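Local coordinates for glycosyl hydrolases family 31 family protein (Aspergillus niger, PDB 6DRU) that hydrolyses terminal alpha-xylose from the non-reducing-end glucose of xyloglucan oligosaccharides, as an alpha-xylosidase of glycoside hydrolase family 31, at residues 638-642 with 662-666; 613-617 with 642-646. All coordinates share one frame. Numbering follows the deposited sequence.

Contact 1. Residues 638-642 with 662-666; sequences YTTQQ and WPVYL. With NAG (2-acetamido-2-deoxy-beta-D-glucopyranose), chain E.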
loop_
_atom_site.group_PDB
_atom_site.type_symbol
_atom_site.label_atom_id
_atom_site.label_comp_id
_atom_site.label_asym_id
_atom_site.label_seq_id
_atom_site.Cartn_x
_atom_site.Cartn_y
_atom_site.Cartn_z
ATOM N N TYR A 638 -14.335 31.020 33.720
ATOM C CA TYR A 638 -13.861 30.932 35.096
ATOM C C TYR A 638 -12.970 29.720 35.331
ATOM O O TYR A 638 -12.208 29.710 36.303
ATOM C CB TYR A 638 -15.045 30.901 36.061
ATOM C CG TYR A 638 -15.854 32.176 36.066
ATOM C CD1 TYR A 638 -15.231 33.416 36.092
ATOM C CD2 TYR A 638 -17.242 32.141 36.035
ATOM C CE1 TYR A 638 -15.967 34.587 36.091
ATOM C CE2 TYR A 638 -17.986 33.305 36.034
ATOM C CZ TYR A 638 -17.344 34.524 36.062
ATOM O OH TYR A 638 -18.085 35.684 36.061
ATOM N N THR A 639 -13.048 28.702 34.472
ATOM C CA THR A 639 -12.207 27.521 34.606
ATOM C C THR A 639 -11.153 27.391 33.516
ATOM O O THR A 639 -10.125 26.750 33.753
ATOM C CB THR A 639 -13.068 26.249 34.619
ATOM O OG1 THR A 639 -13.936 26.246 33.479
ATOM C CG2 THR A 639 -13.904 26.192 35.882
ATOM N N THR A 640 -11.373 27.983 32.343
ATOM C CA THR A 640 -10.379 27.964 31.278
ATOM C C THR A 640 -9.400 29.128 31.355
ATOM O O THR A 640 -8.386 29.109 30.647
ATOM C CB THR A 640 -11.064 27.967 29.904
ATOM O OG1 THR A 640 -11.730 29.218 29.696
ATOM C CG2 THR A 640 -12.073 26.833 29.808
ATOM N N GLN A 641 -9.672 30.135 32.192
ATOM C CA GLN A 641 -8.803 31.302 32.307
ATOM C C GLN A 641 -8.431 31.630 33.750
ATOM O O GLN A 641 -7.797 32.664 33.991
ATOM C CB GLN A 641 -9.455 32.524 31.647
ATOM C CG GLN A 641 -9.824 32.316 30.184
ATOM C CD GLN A 641 -10.466 33.541 29.562
ATOM O OE1 GLN A 641 -11.215 33.439 28.591
ATOM N NE2 GLN A 641 -10.171 34.710 30.119
ATOM N N GLN A 642 -8.808 30.791 34.712
ATOM C CA GLN A 642 -8.341 30.898 36.087
ATOM C C GLN A 642 -7.670 29.594 36.490
ATOM O O GLN A 642 -7.978 28.528 35.948
ATOM C CB GLN A 642 -9.483 31.200 37.067
ATOM C CG GLN A 642 -10.344 32.402 36.721
ATOM C CD GLN A 642 -11.422 32.652 37.762
ATOM O OE1 GLN A 642 -12.263 33.538 37.606
ATOM N NE2 GLN A 642 -11.397 31.870 38.836
ATOM N N TRP A 662 -12.369 43.532 37.095
ATOM C CA TRP A 662 -12.304 42.199 36.518
ATOM C C TRP A 662 -13.124 41.235 37.365
ATOM O O TRP A 662 -12.978 41.217 38.601
ATOM C CB TRP A 662 -10.854 41.714 36.404
ATOM C CG TRP A 662 -10.710 40.568 35.462
ATOM C CD1 TRP A 662 -10.409 39.277 35.777
ATOM C CD2 TRP A 662 -10.894 40.604 34.042
ATOM N NE1 TRP A 662 -10.376 38.509 34.638
ATOM C CE2 TRP A 662 -10.673 39.300 33.559
ATOM C CE3 TRP A 662 -11.216 41.615 33.130
ATOM C CZ2 TRP A 662 -10.764 38.980 32.206
ATOM C CZ3 TRP A 662 -11.307 41.295 31.788
ATOM C CH2 TRP A 662 -11.081 39.988 31.339
ATOM N N PRO A 663 -13.990 40.420 36.753
ATOM C CA PRO A 663 -14.784 39.465 37.535
ATOM C C PRO A 663 -14.063 38.140 37.723
ATOM O O PRO A 663 -13.826 37.410 36.756
ATOM C CB PRO A 663 -16.055 39.305 36.696
ATOM C CG PRO A 663 -15.629 39.639 35.270
ATOM C CD PRO A 663 -14.271 40.312 35.312
ATOM N N VAL A 664 -13.717 37.817 38.965
ATOM C CA VAL A 664 -13.004 36.590 39.301
ATOM C C VAL A 664 -13.930 35.703 40.118
ATOM O O VAL A 664 -14.548 36.166 41.086
ATOM C CB VAL A 664 -11.708 36.885 40.074
ATOM C CG1 VAL A 664 -11.016 35.587 40.461
ATOM C CG2 VAL A 664 -10.787 37.769 39.248
ATOM N N TYR A 665 -14.029 34.434 39.734
ATOM C CA TYR A 665 -14.788 33.459 40.504
ATOM C C TYR A 665 -13.897 32.860 41.584
ATOM O O TYR A 665 -12.909 32.183 41.279
ATOM C CB TYR A 665 -15.350 32.352 39.614
ATOM C CG TYR A 665 -16.071 31.295 40.416
ATOM C CD1 TYR A 665 -17.338 31.536 40.929
ATOM C CD2 TYR A 665 -15.481 30.066 40.679
ATOM C CE1 TYR A 665 -18.000 30.586 41.672
ATOM C CE2 TYR A 665 -16.138 29.106 41.422
ATOM C CZ TYR A 665 -17.399 29.374 41.916
ATOM O OH TYR A 665 -18.067 28.429 42.656
ATOM N N LEU A 666 -14.246 33.112 42.845
ATOM C CA LEU A 666 -13.539 32.508 43.966
ATOM C C LEU A 666 -14.206 31.182 44.298
ATOM O O LEU A 666 -15.378 31.178 44.707
ATOM C CB LEU A 666 -13.559 33.432 45.171
ATOM C CG LEU A 666 -12.960 34.812 44.915
ATOM C CD1 LEU A 666 -13.309 35.751 46.047
ATOM C CD2 LEU A 666 -11.454 34.715 44.735
HETATM C C1 NAG E . -14.317 33.689 27.216
HETATM C C2 NAG E . -13.698 34.874 26.501
HETATM C C3 NAG E . -14.215 35.046 25.121
HETATM C C4 NAG E . -14.150 33.740 24.365
HETATM C C5 NAG E . -14.880 32.676 25.150
HETATM C C6 NAG E . -14.834 31.362 24.397
HETATM C C7 NAG E . -12.869 36.763 27.843
HETATM C C8 NAG E . -13.133 38.020 28.642
HETATM N N2 NAG E . -13.947 36.055 27.251
HETATM O O3 NAG E . -13.470 36.049 24.471
HETATM O O4 NAG E . -14.747 33.889 23.098
HETATM O O5 NAG E . -14.254 32.541 26.404
HETATM O O6 NAG E . -14.269 30.359 25.211
HETATM O O7 NAG E . -11.732 36.359 27.712
#

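Contact 2. Residues 613-617 with 642-646; sequences IMRPL and QYMFG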
loop_
_atom_site.group_PDB
_atom_site.type_symbol
_atom_site.label_atom_id
_atom_site.label_comp_id
_atom_site.label_asym_id
_atom_site.label_seq_id
_atom_site.Cartn_x
_atom_site.Cartn_y
_atom_site.Cartn_z
ATOM N N ILE A 613 1.932 22.099 39.082
ATOM C CA ILE A 613 2.368 23.439 39.456
ATOM C C ILE A 613 1.239 24.431 39.213
ATOM O O ILE A 613 0.667 24.971 40.166
ATOM C CB ILE A 613 3.647 23.835 38.699
ATOM C CG1 ILE A 613 4.769 22.849 39.034
ATOM C CG2 ILE A 613 4.059 25.252 39.053
ATOM C CD1 ILE A 613 6.059 23.125 38.314
ATOM N N MET A 614 0.898 24.683 37.952
ATOM C CA MET A 614 -0.295 25.464 37.655
ATOM C C MET A 614 -1.473 24.508 37.525
ATOM O O MET A 614 -1.412 23.525 36.779
ATOM C CB MET A 614 -0.120 26.329 36.402
ATOM C CG MET A 614 0.237 25.617 35.117
ATOM S SD MET A 614 0.509 26.823 33.796
ATOM C CE MET A 614 -1.131 27.518 33.606
ATOM N N ARG A 615 -2.540 24.797 38.265
ATOM C CA ARG A 615 -3.550 23.804 38.603
ATOM C C ARG A 615 -4.928 24.243 38.132
ATOM O O ARG A 615 -5.431 25.283 38.590
ATOM C CB ARG A 615 -3.557 23.569 40.117
ATOM C CG ARG A 615 -2.205 23.147 40.673
ATOM C CD ARG A 615 -2.186 23.135 42.194
ATOM N NE ARG A 615 -3.118 22.163 42.758
ATOM C CZ ARG A 615 -2.890 20.856 42.821
ATOM N NH1 ARG A 615 -1.756 20.354 42.351
ATOM N NH2 ARG A 615 -3.798 20.050 43.353
ATOM N N PRO A 616 -5.571 23.501 37.234
ATOM C CA PRO A 616 -6.975 23.781 36.922
ATOM C C PRO A 616 -7.843 23.608 38.159
ATOM O O PRO A 616 -7.521 22.842 39.070
ATOM C CB PRO A 616 -7.315 22.749 35.840
ATOM C CG PRO A 616 -6.268 21.687 35.975
ATOM C CD PRO A 616 -5.033 22.396 36.424
ATOM N N LEU A 617 -8.963 24.335 38.179
ATOM C CA LEU A 617 -9.755 24.460 39.399
ATOM C C LEU A 617 -10.381 23.145 39.847
ATOM O O LEU A 617 -10.717 23.012 41.028
ATOM C CB LEU A 617 -10.851 25.511 39.211
ATOM C CG LEU A 617 -10.360 26.944 38.994
ATOM C CD1 LEU A 617 -11.531 27.911 38.909
ATOM C CD2 LEU A 617 -9.396 27.356 40.098
ATOM N N GLN A 642 -8.808 30.791 34.712
ATOM C CA GLN A 642 -8.341 30.898 36.087
ATOM C C GLN A 642 -7.670 29.594 36.490
ATOM O O GLN A 642 -7.978 28.528 35.948
ATOM C CB GLN A 642 -9.483 31.200 37.067
ATOM C CG GLN A 642 -10.344 32.402 36.721
ATOM C CD GLN A 642 -11.422 32.652 37.762
ATOM O OE1 GLN A 642 -12.263 33.538 37.606
ATOM N NE2 GLN A 642 -11.397 31.870 38.836
ATOM N N TYR A 643 -6.753 29.680 37.451
ATOM C CA TYR A 643 -6.039 28.494 37.898
ATOM C C TYR A 643 -5.355 28.790 39.221
ATOM O O TYR A 643 -5.157 29.948 39.597
ATOM C CB TYR A 643 -5.004 28.036 36.865
ATOM C CG TYR A 643 -3.888 29.028 36.630
ATOM C CD1 TYR A 643 -4.047 30.084 35.742
ATOM C CD2 TYR A 643 -2.671 28.902 37.291
ATOM C CE1 TYR A 643 -3.028 30.991 35.523
ATOM C CE2 TYR A 643 -1.648 29.804 37.079
ATOM C CZ TYR A 643 -1.831 30.846 36.193
ATOM O OH TYR A 643 -0.814 31.748 35.976
ATOM N N MET A 644 -4.993 27.720 39.920
ATOM C CA MET A 644 -4.197 27.818 41.134
ATOM C C MET A 644 -2.726 27.665 40.762
ATOM O O MET A 644 -2.311 26.604 40.283
ATOM C CB MET A 644 -4.619 26.752 42.146
ATOM C CG MET A 644 -6.003 26.977 42.749
ATOM S SD MET A 644 -6.091 28.324 43.949
ATOM C CE MET A 644 -5.059 27.689 45.268
ATOM N N PHE A 645 -1.945 28.720 40.973
ATOM C CA PHE A 645 -0.498 28.667 40.773
ATOM C C PHE A 645 0.131 28.266 42.099
ATOM O O PHE A 645 0.334 29.100 42.984
ATOM C CB PHE A 645 0.033 30.005 40.275
ATOM C CG PHE A 645 1.485 29.977 39.911
ATOM C CD1 PHE A 645 1.942 29.144 38.906
ATOM C CD2 PHE A 645 2.395 30.783 40.572
ATOM C CE1 PHE A 645 3.280 29.114 38.569
ATOM C CE2 PHE A 645 3.735 30.758 40.238
ATOM C CZ PHE A 645 4.177 29.923 39.233
ATOM N N GLY A 646 0.442 26.982 42.236
ATOM C CA GLY A 646 0.825 26.428 43.509
ATOM C C GLY A 646 -0.396 26.212 44.379
ATOM O O GLY A 646 -1.538 26.373 43.934
#

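Contact 1. Residues 638-642 with 662-666
A short helix, 637-640, and the loop leaving it pack against strand 661-666, which pairs antiparallel with strand 690-695 in a two-stranded sheet, in the C-terminal beta domain that follows the TIM barrel of this GH31 enzyme. The CA-CB bond of Y638 points toward the strand, and Y665 CB lies over one face of its ring in a CH-pi contact, 3.9 Å from the Y638 ring centroid, with Y638 CG and Y665 CB 3.6 Å apart; the two rings themselves meet obliquely, centroids 5.9 Å apart and planes at 35°. At the ring edge Y638 CE1 comes to 3.6 Å from P663 O. Q641, the first residue to leave helical geometry, faces a protein-linked glycan. Its NE2 gives a weak hydrogen bond of 3.3 Å to O7 of NAG, while its OE1 is held by N637 and H158. The acetamido methyl C8 of the same NAG sits 3.9 Å from W662 CH2, so the sugar bridges the loop and the start of the strand. Q642, by contrast, is extended, and its carboxamide runs alongside the strand, mimicking a peptide group. W662, V664 and L666 make the backbone bonds toward strand 690-695, and Q642 takes up the N and O of Y665, between V664 and L666, in a pair of hydrogen bonds that fixes the loop to the strand: Y665 N donates to Q642 OE1 over 2.9 Å, and Q642 NE2 donates to Y665 O, also over 2.9 Å.

Contact 2. Residues 613-617 with 642-646
An antiparallel beta pair at the edge of the six-stranded C-terminal sheet joins the short strand 614-615 to strand 643-645. M614 and F645 form a non-hydrogen-bonded pair, with CA atoms 4.5 Å apart, and R615 and M644 the adjoining hydrogen-bonded pair. R615 N donates to M644 O at 2.7 Å and M644 N returns a bond to R615 O at 2.8 Å; two residues further on, beyond the M614/F645 pair, G646 N donates to I613 O at 2.9 Å. M614 CA adds a CA-H...O contact to M644 O at 3.5 Å. On the face carrying M614 and F645, the thioether of M614 folds over Y643: its CE lies 4.1 Å from the Y643 ring centroid, almost on the ring normal, a CH-pi contact, and SD at 5.3 Å makes this a Met-aromatic pair. M614 CB also touches F645 CD1 at 4.3 Å, and I613 CG2 meets F645 CE1 at 4.0 Å. On the other face R615 CB and M644 CB are 3.9 Å apart, and L617 CD2 reaches M644 CG at 4.3 Å. The buried guanidinium group of R615 is salt-bridged through NH2 to D229 and through NE to D620. The pair is buried from several directions: helix 596-609 packs on I613 and F645, helix 492-508 of the barrel covers M614, P616 and Y643, whose hydroxyl bonds F550 O and W547 NE1, and strand 649-651, next in the sheet, continues the pairing from 643-645 and receives L617 and M644 on L650.

In the fold
Strand 614-615 comes first along the chain, after helix 596-609, and contact 2 closes a loop of 24 intervening residues, mostly helical, that returns as strand 643-645. Helix 637-640 lies late in that loop, just before the strand, with Q641 and Q642 between. Contact 1 thus begins on the stretch where contact 2 ends and closes the next loop at 662-666; the two are joined at Q642, neither enclosing the other. The contacts also touch directly, Y638 O lying 3.2 Å from L617 CD1, with centres 11 Å apart. Contact 2 adds the edge strand 614-615 to the C-terminal sheet, beside helices 492-508 and 596-609, whereas contact 1 carries the connection outward to the strand pair 661-666/690-695 and its neighbouring glycan.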